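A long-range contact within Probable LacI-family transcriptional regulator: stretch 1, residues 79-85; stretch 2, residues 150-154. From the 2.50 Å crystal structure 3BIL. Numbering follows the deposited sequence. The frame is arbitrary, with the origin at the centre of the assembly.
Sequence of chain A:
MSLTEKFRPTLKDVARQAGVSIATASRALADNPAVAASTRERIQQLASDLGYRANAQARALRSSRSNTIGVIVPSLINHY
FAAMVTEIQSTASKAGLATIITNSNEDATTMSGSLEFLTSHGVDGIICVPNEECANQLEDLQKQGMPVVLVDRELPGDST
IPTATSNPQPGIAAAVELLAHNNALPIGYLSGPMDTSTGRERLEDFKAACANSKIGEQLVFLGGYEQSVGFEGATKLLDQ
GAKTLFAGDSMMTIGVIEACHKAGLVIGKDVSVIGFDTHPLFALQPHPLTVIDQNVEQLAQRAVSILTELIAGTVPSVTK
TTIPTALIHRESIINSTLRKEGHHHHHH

Stretch 1 (79-85) HYFAAMV
Stretch 2 150-154: LVDRE

Residues 79-85 form a stretch of α-helix that continues later in the chain. Its phi/psi values lie near -70/-35, and its backbone hydrogen bonds are of the i to i+4 kind: Ala83 N to His79 O at 2.8 Å, Met84 N to Tyr80 O at 2.9 Å, and a longer one from Val85 N to Phe81 O at 3.3 Å. The second stretch begins as the end of a strand, with Leu150 at -101/143 and Val151 at -131/148. Asp152 then adopts 69/-52, a positive phi that turns the chain sharply, and Arg153 N donates a hydrogen bond to Val151 O at 2.7 Å across this turn. Arg153 and Glu154 return to extended angles. CA atoms lie 9.4 Å apart for Phe81 and Asp152 and 9.5 Å for Met84 and Val151.

Asp152 is the hub, touching Tyr80, Phe81 and Met84. Its CA-to-CB bond points toward the helix, with chi1 t (-159°) and chi2 -126°. Tyr80, whose CA-to-CB bond also points toward stretch 2, has chi1 t and chi2 87° and is long enough to donate a weak hydrogen bond from Tyr80 OH to Asp152 OD2 at 2.8 Å. Phe81 starts sideways, but with chi1 m (-73°) and chi2 -56° its flat ring carries CZ to 3.5 Å from Asp152 OD1, obliquely. Phe81 CZ also lies 4.5 Å from Arg153 NH2. Arg153 likewise starts sideways; its long m, t, t chain (chi4 160°) brings its end near the ring, while NH1 and NH2 are hydrogen-bonded elsewhere in the structure.

Met84 supplies the apolar part. Its flexible t, t, m chain spans the gap, placing Met84 SD 4.2 Å from Val151 CG2 and Met84 CE 4.0 Å from Asp152 CB. The CA-to-CB bond of short, branched Val151 points toward the helix, with chi1 -91°. The contact buries 216 Å² in all.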

# COMPACT_ATOMS: atom_id res chain seq x y z
N HIS A 79 -3.04 2.62 1.23
CA HIS A 79 -2.20 2.09 2.26
C HIS A 79 -2.95 2.15 3.57
O HIS A 79 -2.73 1.32 4.45
CB HIS A 79 -0.90 2.87 2.34
CG HIS A 79 -0.13 2.64 3.60
ND1 HIS A 79 -0.24 3.46 4.70
CD2 HIS A 79 0.77 1.68 3.93
CE1 HIS A 79 0.56 3.02 5.66
NE2 HIS A 79 1.17 1.93 5.22
N TYR A 80 -3.87 3.11 3.69
CA TYR A 80 -4.65 3.22 4.91
C TYR A 80 -5.59 2.04 5.12
O TYR A 80 -5.68 1.48 6.21
CB TYR A 80 -5.44 4.51 4.89
CG TYR A 80 -6.45 4.63 6.01
CD1 TYR A 80 -6.10 5.14 7.26
CD2 TYR A 80 -7.77 4.24 5.79
CE1 TYR A 80 -7.02 5.28 8.25
CE2 TYR A 80 -8.70 4.36 6.79
CZ TYR A 80 -8.32 4.88 8.01
OH TYR A 80 -9.28 5.01 8.97
N PHE A 81 -6.32 1.69 4.08
CA PHE A 81 -7.21 0.58 4.14
C PHE A 81 -6.47 -0.78 4.19
O PHE A 81 -7.03 -1.77 4.68
CB PHE A 81 -8.16 0.64 2.96
CG PHE A 81 -9.20 1.71 3.07
CD1 PHE A 81 -10.05 1.77 4.18
CD2 PHE A 81 -9.35 2.66 2.07
CE1 PHE A 81 -11.04 2.77 4.29
CE2 PHE A 81 -10.34 3.65 2.15
CZ PHE A 81 -11.18 3.73 3.27
N ALA A 82 -5.23 -0.84 3.68
CA ALA A 82 -4.43 -2.06 3.81
C ALA A 82 -3.87 -2.16 5.25
O ALA A 82 -3.79 -3.24 5.84
CB ALA A 82 -3.33 -2.11 2.77
N ALA A 83 -3.52 -1.00 5.82
CA ALA A 83 -3.15 -0.95 7.24
C ALA A 83 -4.31 -1.39 8.12
O ALA A 83 -4.14 -2.20 8.99
CB ALA A 83 -2.65 0.45 7.63
N MET A 84 -5.50 -0.86 7.87
CA MET A 84 -6.66 -1.20 8.66
C MET A 84 -6.93 -2.72 8.66
O MET A 84 -7.25 -3.28 9.71
CB MET A 84 -7.88 -0.44 8.19
CG MET A 84 -9.09 -0.55 9.15
SD MET A 84 -10.47 0.12 8.28
CE MET A 84 -10.18 1.86 8.60
N VAL A 85 -6.82 -3.38 7.51
CA VAL A 85 -7.13 -4.81 7.46
C VAL A 85 -6.01 -5.65 8.06
O VAL A 85 -6.28 -6.65 8.70
CB VAL A 85 -7.56 -5.33 6.05
CG1 VAL A 85 -8.72 -4.50 5.51
CG2 VAL A 85 -6.38 -5.35 5.07
N LEU A 150 -19.67 -1.07 10.93
CA LEU A 150 -19.15 -0.19 9.91
C LEU A 150 -17.94 0.58 10.45
O LEU A 150 -17.89 0.93 11.65
CB LEU A 150 -20.23 0.78 9.40
CG LEU A 150 -21.56 0.20 8.89
CD1 LEU A 150 -22.56 1.30 8.72
CD2 LEU A 150 -21.41 -0.57 7.57
N VAL A 151 -16.95 0.80 9.58
CA VAL A 151 -15.72 1.50 9.96
C VAL A 151 -15.35 2.60 9.00
O VAL A 151 -15.57 2.46 7.77
CB VAL A 151 -14.48 0.56 10.05
CG1 VAL A 151 -14.34 0.03 11.41
CG2 VAL A 151 -14.56 -0.58 9.04
N ASP A 152 -14.73 3.65 9.55
CA ASP A 152 -14.23 4.78 8.76
C ASP A 152 -15.34 5.67 8.13
O ASP A 152 -15.31 6.87 8.31
CB ASP A 152 -13.23 4.32 7.68
CG ASP A 152 -12.34 5.44 7.20
OD1 ASP A 152 -12.30 5.67 5.98
OD2 ASP A 152 -11.67 6.09 8.06
N ARG A 153 -16.29 5.06 7.41
CA ARG A 153 -17.41 5.77 6.80
C ARG A 153 -18.73 5.44 7.47
O ARG A 153 -18.96 4.32 7.91
CB ARG A 153 -17.53 5.44 5.33
CG ARG A 153 -16.45 6.03 4.52
CD ARG A 153 -16.63 5.68 3.07
NE ARG A 153 -15.42 5.99 2.30
CZ ARG A 153 -15.12 5.47 1.12
NH1 ARG A 153 -15.94 4.61 0.53
NH2 ARG A 153 -13.99 5.82 0.52
N GLU A 154 -19.61 6.44 7.52
CA GLU A 154 -20.88 6.37 8.24
C GLU A 154 -22.04 6.34 7.24
O GLU A 154 -22.02 7.05 6.23
CB GLU A 154 -21.04 7.59 9.15
CG GLU A 154 -20.67 7.41 10.61
CD GLU A 154 -21.60 8.19 11.59
OE1 GLU A 154 -21.36 8.16 12.83
OE2 GLU A 154 -22.57 8.84 11.14